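Local atomic coordinates of 3-oxoadipate enol-lactonase (Burkholderia xenovorans, PDB entry 2XUA), a protein that probably hydrolyses 3-oxoadipate enol-lactone in catechol metabolism, as an alpha/beta hydrolase with a divergent cap domain. Residues B[152-155]-B[156-160]; B[161-164]-B[165-168]; B[173-176]-B[177-181]. All coordinates share one frame; numbering follows the deposited sequence.

Interaction 1. Residues B[152-155]-B[156-160]; sequences DAVL and PRWFT. With SHF (laevulinic acid), chain C.
Arg157 lays the start of its side chain against the carbonyls of Val154 and Ala153 in the turn that follows helix 147-154, and can be followed atom by atom into the ligand. CB sits 3.2 Å from Val154 O, the same carbonyl that accepts the backbone N-H of Arg157 (Arg157 N to Val154 O 2.8 Å). CG runs on past both carbonyls, and CD lies 3.6 Å from Ala153 O. The chain of Arg157 then bends at chi3 (66°), which turns the guanidinium aside toward the laevulinic acid. Arg157 NE donates to carboxylate oxygen O1 of the laevulinic acid at 2.8 Å with an N-H...O angle of 150°. Arg157 NH2 adds a weak, long but almost straight bond of 3.5 Å to ligand OH1. Both oxygens lie near the guanidinium plane, at its edge, so the two groups meet as a lopsided pair in which NE makes the shorter bond.

The turn belongs to the helical cap inserted in the alpha/beta hydrolase fold between strands 117-123 and 209-214. Leu155 to Arg157 form a short 3-10 turn, and Trp158 N closes it by bonding to Leu155 O. One face of the indole receives Leu155 CD1, a CH-pi contact 4.3 Å from the centroid of the six-membered ring and 13° off its normal. Val154 CG1 comes up to Trp158 NE1 at 3.4 Å, and this buried nitrogen has no hydrogen-bond partner in the model. Along the rim of the indole, near its plane, Trp158 CZ2 meets methyl C5 of the ligand at 3.2 Å. Trp158 also touches His244, a member of the probable Ser-His-Asp triad, while Arg138 packs beside both Val154 and Arg157.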
ATOM      1  N   ASP B 152      12.127   3.760 -13.651  1.00 31.76           N
ATOM      2  CA  ASP B 152      13.602   3.687 -13.499  1.00 32.73           C
ATOM      3  C   ASP B 152      14.209   5.090 -13.538  1.00 31.92           C
ATOM      4  O   ASP B 152      15.265   5.342 -12.945  1.00 33.47           O
ATOM      5  CB  ASP B 152      14.286   2.816 -14.555  1.00 33.77           C
ATOM      6  CG  ASP B 152      13.856   1.340 -14.498  1.00 39.49           C
ATOM      7  OD1 ASP B 152      13.813   0.709 -13.387  1.00 39.84           O
ATOM      8  OD2 ASP B 152      13.579   0.817 -15.616  1.00 41.76           O
ATOM      9  N   ALA B 153      13.539   6.005 -14.225  1.00 29.99           N
ATOM     10  CA  ALA B 153      13.996   7.373 -14.320  1.00 29.89           C
ATOM     11  C   ALA B 153      13.516   8.189 -13.145  1.00 28.69           C
ATOM     12  O   ALA B 153      14.244   9.042 -12.653  1.00 29.49           O
ATOM     13  CB  ALA B 153      13.506   8.021 -15.618  1.00 30.79           C
ATOM     14  N   VAL B 154      12.281   7.940 -12.707  1.00 26.90           N
ATOM     15  CA  VAL B 154      11.640   8.806 -11.682  1.00 25.58           C
ATOM     16  C   VAL B 154      12.046   8.485 -10.265  1.00 24.43           C
ATOM     17  O   VAL B 154      12.381   9.390  -9.498  1.00 23.98           O
ATOM     18  CB  VAL B 154      10.084   8.873 -11.813  1.00 25.30           C
ATOM     19  CG1 VAL B 154       9.456   9.633 -10.614  1.00 22.75           C
ATOM     20  CG2 VAL B 154       9.732   9.503 -13.142  1.00 26.67           C
ATOM     21  N   LEU B 155      12.045   7.207  -9.916  1.00 22.47           N
ATOM     22  CA  LEU B 155      12.327   6.787  -8.513  1.00 23.17           C
ATOM     23  C   LEU B 155      13.627   7.252  -7.909  1.00 20.97           C
ATOM     24  O   LEU B 155      13.681   7.605  -6.742  1.00 20.09           O
ATOM     25  CB  LEU B 155      12.189   5.264  -8.352  1.00 24.06           C
ATOM     26  CG  LEU B 155      10.758   4.775  -8.080  1.00 28.40           C
ATOM     27  CD1 LEU B 155       9.668   5.644  -8.675  1.00 30.47           C
ATOM     28  CD2 LEU B 155      10.573   3.310  -8.538  1.00 27.21           C
ATOM     29  N   PRO B 156      14.706   7.245  -8.695  1.00 20.98           N
ATOM     30  CA  PRO B 156      15.937   7.751  -8.140  1.00 20.38           C
ATOM     31  C   PRO B 156      15.856   9.221  -7.828  1.00 19.73           C
ATOM     32  O   PRO B 156      16.697   9.717  -7.072  1.00 20.66           O
ATOM     33  CB  PRO B 156      16.973   7.490  -9.260  1.00 20.52           C
ATOM     34  CG  PRO B 156      16.381   6.281  -9.967  1.00 23.37           C
ATOM     35  CD  PRO B 156      14.918   6.673 -10.031  1.00 21.41           C
ATOM     36  N   ARG B 157      14.877   9.932  -8.383  1.00 18.62           N
ATOM     37  CA  ARG B 157      14.745  11.352  -8.016  1.00 17.91           C
ATOM     38  C   ARG B 157      14.050  11.543  -6.663  1.00 16.82           C
ATOM     39  O   ARG B 157      13.955  12.672  -6.168  1.00 15.35           O
ATOM     40  CB  ARG B 157      13.995  12.111  -9.118  1.00 18.77           C
ATOM     41  CG  ARG B 157      14.877  12.263 -10.394  1.00 21.19           C
ATOM     42  CD  ARG B 157      14.001  12.519 -11.638  1.00 21.81           C
ATOM     43  NE  ARG B 157      13.297  13.811 -11.600  1.00 28.62           N
ATOM     44  CZ  ARG B 157      13.881  15.024 -11.667  1.00 34.28           C
ATOM     45  NH1 ARG B 157      15.221  15.152 -11.748  1.00 30.66           N
ATOM     46  NH2 ARG B 157      13.115  16.120 -11.645  1.00 32.89           N
ATOM     47  N   TRP B 158      13.541  10.458  -6.087  1.00 15.58           N
ATOM     48  CA  TRP B 158      12.693  10.561  -4.886  1.00 14.55           C
ATOM     49  C   TRP B 158      13.463  10.268  -3.622  1.00 15.03           C
ATOM     50  O   TRP B 158      13.088  10.738  -2.560  1.00 15.97           O
ATOM     51  CB  TRP B 158      11.557   9.538  -4.991  1.00 13.26           C
ATOM     52  CG  TRP B 158      10.468   9.949  -5.941  1.00 17.14           C
ATOM     53  CD1 TRP B 158      10.456  11.003  -6.842  1.00 17.52           C
ATOM     54  CD2 TRP B 158       9.205   9.286  -6.076  1.00 14.33           C
ATOM     55  NE1 TRP B 158       9.255  10.995  -7.553  1.00 19.23           N
ATOM     56  CE2 TRP B 158       8.477   9.954  -7.079  1.00 18.57           C
ATOM     57  CE3 TRP B 158       8.642   8.163  -5.449  1.00 15.36           C
ATOM     58  CZ2 TRP B 158       7.216   9.542  -7.466  1.00 18.35           C
ATOM     59  CZ3 TRP B 158       7.378   7.769  -5.808  1.00 15.37           C
ATOM     60  CH2 TRP B 158       6.677   8.450  -6.832  1.00 17.28           C
ATOM     61  N   PHE B 159      14.536   9.477  -3.713  1.00 15.16           N
ATOM     62  CA  PHE B 159      15.314   9.148  -2.507  1.00 15.57           C
ATOM     63  C   PHE B 159      16.767   9.292  -2.804  1.00 16.76           C
ATOM     64  O   PHE B 159      17.136   9.109  -3.975  1.00 15.71           O
ATOM     65  CB  PHE B 159      15.039   7.675  -2.119  1.00 15.31           C
ATOM     66  CG  PHE B 159      13.588   7.408  -1.798  1.00 15.95           C
ATOM     67  CD1 PHE B 159      13.027   7.863  -0.623  1.00 16.09           C
ATOM     68  CD2 PHE B 159      12.782   6.749  -2.704  1.00 17.01           C
ATOM     69  CE1 PHE B 159      11.669   7.628  -0.302  1.00 15.87           C
ATOM     70  CE2 PHE B 159      11.432   6.511  -2.400  1.00 20.82           C
ATOM     71  CZ  PHE B 159      10.884   6.945  -1.150  1.00 12.50           C
ATOM     72  N   THR B 160      17.599   9.587  -1.795  1.00 16.76           N
ATOM     73  CA  THR B 160      19.059   9.551  -2.032  1.00 17.91           C
ATOM     74  C   THR B 160      19.451   8.100  -2.333  1.00 18.83           C
ATOM     75  O   THR B 160      18.692   7.158  -1.999  1.00 17.25           O
ATOM     76  CB  THR B 160      19.852  10.088  -0.823  1.00 19.38           C
ATOM     77  OG1 THR B 160      19.568   9.261   0.323  1.00 18.12           O
ATOM     78  CG2 THR B 160      19.419  11.542  -0.540  1.00 18.33           C
TER
HETATM   79  C4  SHF C1265       6.602  12.129 -10.104  1.00 26.30           C
HETATM   80  C5  SHF C1265       6.158  12.343  -8.651  1.00 24.90           C
HETATM   81  C3  SHF C1265       7.529  13.150 -10.782  1.00 26.34           C
HETATM   82  C2  SHF C1265       8.428  14.051  -9.896  1.00 34.54           C
HETATM   83  C1  SHF C1265       9.706  14.576 -10.677  1.00 35.39           C
HETATM   84  O4  SHF C1265       6.246  11.104 -10.716  1.00 18.91           O
HETATM   85  O1  SHF C1265      10.734  13.904 -10.469  1.00 36.43           O
HETATM   86  OH1 SHF C1265       9.689  15.648 -11.371  1.00 37.78           O

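Interaction 2. Residues B[161-164]-B[165-168]; sequences ADYM and EREP
Tyr163 and Glu167 meet four residues apart at the end of helix 161-166, a short cap helix whose two halves are joined by i to i+4 backbone bonds such as Arg166 N to Asp162 O (2.9 Å). This is the tight part. Glu167 CG stands over one face of the phenol ring, 3.7 Å from its centroid and 20° off the normal, a CH-pi contact displaced toward the rim. CB follows at 3.6 Å from Tyr163 CE2. Glu167 chi1 (-65°), with CG anti to the carbonyl carbon, puts CG over the ring, and the bend at chi2 only directs the carboxylate toward a water near Tyr163 OH. The helix gives out here: Glu167 N makes only weak bonds, to Tyr163 O and Met164 O, and Glu167 then becomes the N-cap residue of helix 168-179. Tyr163 is buried, with Phe159, Leu171 and Ile248 packed around it.

One residue earlier on each side, the pairing is slacker and the residues are exposed. Asp162 OD2 and Arg166 NH1 form a salt bridge of 3.6 Å, with the oxygen at the guanidinium edge but the carboxylate and guanidinium planes 51° apart. The closer approach is to the aliphatic part, with Arg166 CD 3.3 Å from Asp162 OD2. Glu165 OE2 lies 5.0 Å from Asp162 OD1, like charges near each other but not in contact. At the subunit interface Glu167 OE2 lies close to Glu167 OE2 of the second subunit, an arrangement that might raise the affinity of one carboxylate for a proton. The water bridges phenol and carboxylate, 2.8 Å from Tyr163 OH and donating to Glu167 OE1 at 2.7 Å.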
ATOM      1  N   ALA B 161      20.547   7.927  -3.069  1.00 17.57           N
ATOM      2  CA  ALA B 161      21.118   6.600  -3.361  1.00 18.25           C
ATOM      3  C   ALA B 161      21.269   5.769  -2.093  1.00 17.45           C
ATOM      4  O   ALA B 161      21.016   4.549  -2.084  1.00 18.96           O
ATOM      5  CB  ALA B 161      22.512   6.732  -4.055  1.00 17.07           C
ATOM      6  N   ASP B 162      21.706   6.404  -1.029  1.00 19.07           N
ATOM      7  CA  ASP B 162      22.005   5.645   0.169  1.00 20.30           C
ATOM      8  C   ASP B 162      20.702   5.111   0.783  1.00 20.78           C
ATOM      9  O   ASP B 162      20.654   3.985   1.252  1.00 20.13           O
ATOM     10  CB  ASP B 162      22.659   6.558   1.188  1.00 22.47           C
ATOM     11  CG  ASP B 162      22.908   5.865   2.541  1.00 25.02           C
ATOM     12  OD1 ASP B 162      23.509   4.753   2.589  1.00 30.76           O
ATOM     13  OD2 ASP B 162      22.505   6.451   3.559  1.00 29.79           O
ATOM     14  N   TYR B 163      19.665   5.941   0.835  1.00 18.77           N
ATOM     15  CA  TYR B 163      18.393   5.471   1.414  1.00 17.67           C
ATOM     16  C   TYR B 163      17.898   4.322   0.585  1.00 18.45           C
ATOM     17  O   TYR B 163      17.356   3.360   1.126  1.00 17.90           O
ATOM     18  CB  TYR B 163      17.348   6.589   1.420  1.00 16.20           C
ATOM     19  CG  TYR B 163      16.027   6.135   2.023  1.00 15.92           C
ATOM     20  CD1 TYR B 163      15.812   6.234   3.362  1.00 11.13           C
ATOM     21  CD2 TYR B 163      15.027   5.598   1.233  1.00 13.94           C
ATOM     22  CE1 TYR B 163      14.628   5.767   3.942  1.00 15.73           C
ATOM     23  CE2 TYR B 163      13.860   5.111   1.793  1.00 16.29           C
ATOM     24  CZ  TYR B 163      13.673   5.225   3.159  1.00 18.25           C
ATOM     25  OH  TYR B 163      12.535   4.779   3.745  1.00 17.29           O
HETATM   26  N   MSE B 164      18.021   4.442  -0.745  1.00 17.97           N
HETATM   27  CA  MSE B 164      17.491   3.402  -1.586  1.00 21.35           C
HETATM   28  C   MSE B 164      18.221   2.089  -1.352  1.00 20.73           C
HETATM   29  O   MSE B 164      17.602   1.027  -1.221  1.00 20.43           O
HETATM   30  CB  MSE B 164      17.588   3.816  -3.046  1.00 22.17           C
HETATM   31  CG  MSE B 164      16.585   4.858  -3.368  1.00 27.34           C
HETATM   32 SE   MSE B 164      16.457   5.066  -5.297  1.00 46.78          SE
HETATM   33  CE  MSE B 164      18.330   5.457  -5.667  1.00 36.68           C
ATOM     34  N   GLU B 165      19.538   2.187  -1.247  1.00 22.42           N
ATOM     35  CA  GLU B 165      20.368   0.995  -0.954  1.00 22.97           C
ATOM     36  C   GLU B 165      19.957   0.369   0.410  1.00 21.97           C
ATOM     37  O   GLU B 165      19.741  -0.815   0.479  1.00 22.02           O
ATOM     38  CB  GLU B 165      21.886   1.324  -1.111  1.00 25.36           C
ATOM     39  CG  GLU B 165      22.740   1.378   0.187  1.00 31.91           C
ATOM     40  CD  GLU B 165      23.028  -0.021   0.779  1.00 40.61           C
ATOM     41  OE1 GLU B 165      23.307  -0.984  -0.006  1.00 44.39           O
ATOM     42  OE2 GLU B 165      22.957  -0.153   2.031  1.00 41.03           O
ATOM     43  N   ARG B 166      19.782   1.189   1.436  1.00 19.41           N
ATOM     44  CA  ARG B 166      19.469   0.740   2.795  1.00 20.23           C
ATOM     45  C   ARG B 166      18.028   0.219   2.940  1.00 18.80           C
ATOM     46  O   ARG B 166      17.750  -0.612   3.832  1.00 17.02           O
ATOM     47  CB  ARG B 166      19.686   1.889   3.811  1.00 20.69           C
ATOM     48  CG  ARG B 166      21.157   2.265   4.206  1.00 25.40           C
ATOM     49  CD  ARG B 166      21.141   3.736   4.873  1.00 27.17           C
ATOM     50  NE  ARG B 166      19.909   3.854   5.617  1.00 33.39           N
ATOM     51  CZ  ARG B 166      19.111   4.908   5.743  1.00 32.64           C
ATOM     52  NH1 ARG B 166      19.377   6.096   5.203  1.00 29.30           N
ATOM     53  NH2 ARG B 166      18.013   4.732   6.462  1.00 29.93           N
ATOM     54  N   GLU B 167      17.117   0.661   2.051  1.00 17.94           N
ATOM     55  CA  GLU B 167      15.668   0.466   2.265  1.00 17.00           C
ATOM     56  C   GLU B 167      14.958  -0.224   1.056  1.00 16.55           C
ATOM     57  O   GLU B 167      14.045   0.357   0.442  1.00 16.06           O
ATOM     58  CB  GLU B 167      15.035   1.819   2.668  1.00 16.37           C
ATOM     59  CG  GLU B 167      15.540   2.369   4.030  1.00 15.23           C
ATOM     60  CD  GLU B 167      14.801   1.739   5.226  1.00 16.47           C
ATOM     61  OE1 GLU B 167      14.783   2.365   6.299  1.00 20.54           O
ATOM     62  OE2 GLU B 167      14.240   0.654   5.074  1.00 15.25           O
ATOM     63  N   PRO B 168      15.393  -1.446   0.700  1.00 16.41           N
ATOM     64  CA  PRO B 168      14.862  -2.055  -0.503  1.00 17.03           C
ATOM     65  C   PRO B 168      13.368  -2.426  -0.357  1.00 16.57           C
ATOM     66  O   PRO B 168      12.710  -2.529  -1.378  1.00 14.95           O
ATOM     67  CB  PRO B 168      15.708  -3.326  -0.670  1.00 17.81           C
ATOM     68  CG  PRO B 168      16.295  -3.610   0.789  1.00 17.57           C
ATOM     69  CD  PRO B 168      16.476  -2.245   1.325  1.00 17.66           C
TER
HETATM   70  O   HOH W   1      12.545   3.882   6.411  1.00 28.03           O

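Interaction 3. Residues B[173-176]-B[177-181]; sequences MIRD and VFVHT
Val179 stands one turn beyond Arg175 on helix 168-179, and its N-H reaches Arg175 O at 2.8 Å. The i to i+4 bonds run unbroken from Val177 to Val179, with Phe178 N to Ile174 O at 2.9 Å. They then weaken: His180 N makes a weak bond to Asp176 O, 3.3 Å with an N-H...O angle of 134°. The end is secured differently, by Thr181, whose OG1 donates to Val177 O at 2.9 Å and whose N donates to Phe178 O at 3.0 Å, so a side chain and a backbone N-H both serve the last turn.

Apolar contact is modest. Arg175 CG and Val179 CG1 approach to 4.0 Å, the aliphatic part of the arginine passing the methyl on its extended way toward Asp152, with which NH1 forms a salt bridge.

Among the polar groups, the imidazole of His180 turns its edge to the backbone carbonyl of Asp176, with His180 CD2 3.3 Å from Asp176 O and in the ring plane. CD2 is also 3.4 Å from Asp176 OD1, the carboxylate and ring planes being 64° apart, with no hydrogen bond linking the two side chains. Their stronger partners belong to the second subunit: Arg17 and Arg57 there make salt bridges to Asp176 OD2, and Asp19 there bonds to His180 NE2. Two cationic partners probably keep this buried carboxylate ionised.

Phe178 sends its ring away from residues 173-176, with CG anti to the backbone N (-177°), onto Leu155, Met147 and Ala151. Helix 168-179 thus carries subunit-interface residues together with Phe178, a wall of the laevulinic acid pocket in the cap.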
HETATM    1  N   MSE B 173       7.793  -1.241  -2.306  1.00 14.20           N
HETATM    2  CA  MSE B 173       6.378  -0.944  -2.114  1.00 14.47           C
HETATM    3  C   MSE B 173       5.966   0.338  -2.815  1.00 14.81           C
HETATM    4  O   MSE B 173       4.873   0.442  -3.401  1.00 14.10           O
HETATM    5  CB  MSE B 173       6.109  -0.841  -0.603  1.00 13.99           C
HETATM    6  CG  MSE B 173       6.179  -2.276   0.064  1.00 14.61           C
HETATM    7 SE   MSE B 173       5.842  -1.980   1.949  1.00 28.65          SE
HETATM    8  CE  MSE B 173       3.858  -2.127   2.090  1.00 26.35           C
ATOM      9  N   ILE B 174       6.831   1.339  -2.698  1.00 14.92           N
ATOM     10  CA  ILE B 174       6.625   2.619  -3.382  1.00 15.87           C
ATOM     11  C   ILE B 174       6.610   2.402  -4.918  1.00 15.33           C
ATOM     12  O   ILE B 174       5.753   2.944  -5.649  1.00 15.05           O
ATOM     13  CB  ILE B 174       7.776   3.632  -2.919  1.00 15.71           C
ATOM     14  CG1 ILE B 174       7.569   4.074  -1.450  1.00 20.87           C
ATOM     15  CG2 ILE B 174       7.845   4.809  -3.809  1.00 14.62           C
ATOM     16  CD1 ILE B 174       6.265   4.803  -1.187  1.00 27.69           C
ATOM     17  N   ARG B 175       7.560   1.586  -5.407  1.00 16.29           N
ATOM     18  CA  ARG B 175       7.647   1.283  -6.832  1.00 17.00           C
ATOM     19  C   ARG B 175       6.387   0.558  -7.256  1.00 18.69           C
ATOM     20  O   ARG B 175       5.884   0.812  -8.348  1.00 18.11           O
ATOM     21  CB  ARG B 175       8.858   0.416  -7.126  1.00 17.81           C
ATOM     22  CG  ARG B 175       9.021   0.018  -8.633  1.00 21.75           C
ATOM     23  CD  ARG B 175      10.356  -0.729  -8.955  1.00 26.69           C
ATOM     24  NE  ARG B 175      10.343  -0.974 -10.397  1.00 34.59           N
ATOM     25  CZ  ARG B 175      11.053  -0.301 -11.304  1.00 36.69           C
ATOM     26  NH1 ARG B 175      11.922   0.645 -10.917  1.00 34.79           N
ATOM     27  NH2 ARG B 175      10.897  -0.593 -12.615  1.00 34.35           N
ATOM     28  N   ASP B 176       5.848  -0.326  -6.388  1.00 16.95           N
ATOM     29  CA  ASP B 176       4.660  -1.101  -6.828  1.00 18.05           C
ATOM     30  C   ASP B 176       3.516  -0.156  -7.075  1.00 16.80           C
ATOM     31  O   ASP B 176       2.757  -0.324  -8.040  1.00 16.46           O
ATOM     32  CB  ASP B 176       4.251  -2.191  -5.812  1.00 18.18           C
ATOM     33  CG  ASP B 176       3.266  -3.230  -6.395  1.00 20.97           C
ATOM     34  OD1 ASP B 176       3.507  -3.709  -7.513  1.00 20.48           O
ATOM     35  OD2 ASP B 176       2.238  -3.565  -5.730  1.00 25.20           O
ATOM     36  N   VAL B 177       3.373   0.849  -6.230  1.00 13.95           N
ATOM     37  CA  VAL B 177       2.258   1.806  -6.407  1.00 13.56           C
ATOM     38  C   VAL B 177       2.503   2.647  -7.660  1.00 14.58           C
ATOM     39  O   VAL B 177       1.591   2.862  -8.503  1.00 13.25           O
ATOM     40  CB  VAL B 177       2.175   2.736  -5.179  1.00 13.49           C
ATOM     41  CG1 VAL B 177       1.210   3.916  -5.440  1.00 11.84           C
ATOM     42  CG2 VAL B 177       1.739   1.878  -3.935  1.00 11.84           C
ATOM     43  N   PHE B 178       3.749   3.088  -7.808  1.00 12.62           N
ATOM     44  CA  PHE B 178       4.089   3.921  -8.988  1.00 14.72           C
ATOM     45  C   PHE B 178       3.784   3.137 -10.286  1.00 15.00           C
ATOM     46  O   PHE B 178       3.013   3.593 -11.121  1.00 15.50           O
ATOM     47  CB  PHE B 178       5.556   4.329  -8.895  1.00 13.72           C
ATOM     48  CG  PHE B 178       5.975   5.238  -9.998  1.00 17.99           C
ATOM     49  CD1 PHE B 178       5.929   6.603  -9.821  1.00 13.60           C
ATOM     50  CD2 PHE B 178       6.347   4.722 -11.243  1.00 19.41           C
ATOM     51  CE1 PHE B 178       6.341   7.470 -10.864  1.00 15.00           C
ATOM     52  CE2 PHE B 178       6.713   5.591 -12.312  1.00 15.04           C
ATOM     53  CZ  PHE B 178       6.693   6.946 -12.106  1.00 13.03           C
ATOM     54  N   VAL B 179       4.285   1.906 -10.407  1.00 15.01           N
ATOM     55  CA  VAL B 179       4.165   1.207 -11.673  1.00 16.24           C
ATOM     56  C   VAL B 179       2.756   0.754 -11.989  1.00 16.64           C
ATOM     57  O   VAL B 179       2.505   0.432 -13.133  1.00 15.65           O
ATOM     58  CB  VAL B 179       5.213   0.062 -11.912  1.00 17.01           C
ATOM     59  CG1 VAL B 179       6.595   0.590 -11.723  1.00 15.93           C
ATOM     60  CG2 VAL B 179       4.952  -1.140 -10.980  1.00 18.53           C
ATOM     61  N   HIS B 180       1.858   0.728 -10.993  1.00 14.71           N
ATOM     62  CA  HIS B 180       0.489   0.360 -11.238  1.00 15.40           C
ATOM     63  C   HIS B 180      -0.429   1.562 -11.319  1.00 15.93           C
ATOM     64  O   HIS B 180      -1.649   1.404 -11.455  1.00 15.17           O
ATOM     65  CB  HIS B 180       0.036  -0.675 -10.208  1.00 16.68           C
ATOM     66  CG  HIS B 180       0.608  -2.022 -10.523  1.00 18.06           C
ATOM     67  ND1 HIS B 180       0.002  -2.877 -11.415  1.00 18.89           N
ATOM     68  CD2 HIS B 180       1.791  -2.591 -10.190  1.00 18.32           C
ATOM     69  CE1 HIS B 180       0.775  -3.939 -11.582  1.00 23.25           C
ATOM     70  NE2 HIS B 180       1.868  -3.784 -10.857  1.00 21.32           N
ATOM     71  N   THR B 181       0.165   2.761 -11.325  1.00 14.68           N
ATOM     72  CA  THR B 181      -0.636   3.991 -11.547  1.00 17.36           C
ATOM     73  C   THR B 181      -1.168   3.981 -12.971  1.00 18.22           C
ATOM     74  O   THR B 181      -0.415   3.677 -13.908  1.00 17.96           O
ATOM     75  CB  THR B 181       0.207   5.244 -11.280  1.00 16.25           C
ATOM     76  OG1 THR B 181       0.589   5.201  -9.891  1.00 18.95           O
ATOM     77  CG2 THR B 181      -0.608   6.550 -11.436  1.00 15.90           C
TER

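How the interactions relate
The three contacts follow one another along the cap, and interaction 1 is the one that touches both others. Toward interaction 2 the join is apolar, Phe159 CB lying 3.4 Å from Met164 CG. Toward interaction 3 it is mixed: Asp152 OD1 and Arg175 NH1 form a salt bridge of 3.1 Å, while Trp158 CH2 packs on Phe178 CD1 at 3.6 Å and Trp158 CZ3 on Ile174 CG2, also at 3.6 Å. Trp158 and Phe178 therefore form adjoining parts of the laevulinic acid pocket, with the side chain of Phe178 about 4 Å from the ligand. Interaction 2 stands back, Met164's side chain about 12 Å from the ligand, and its nearest atoms to interaction 3 are about 5 Å apart.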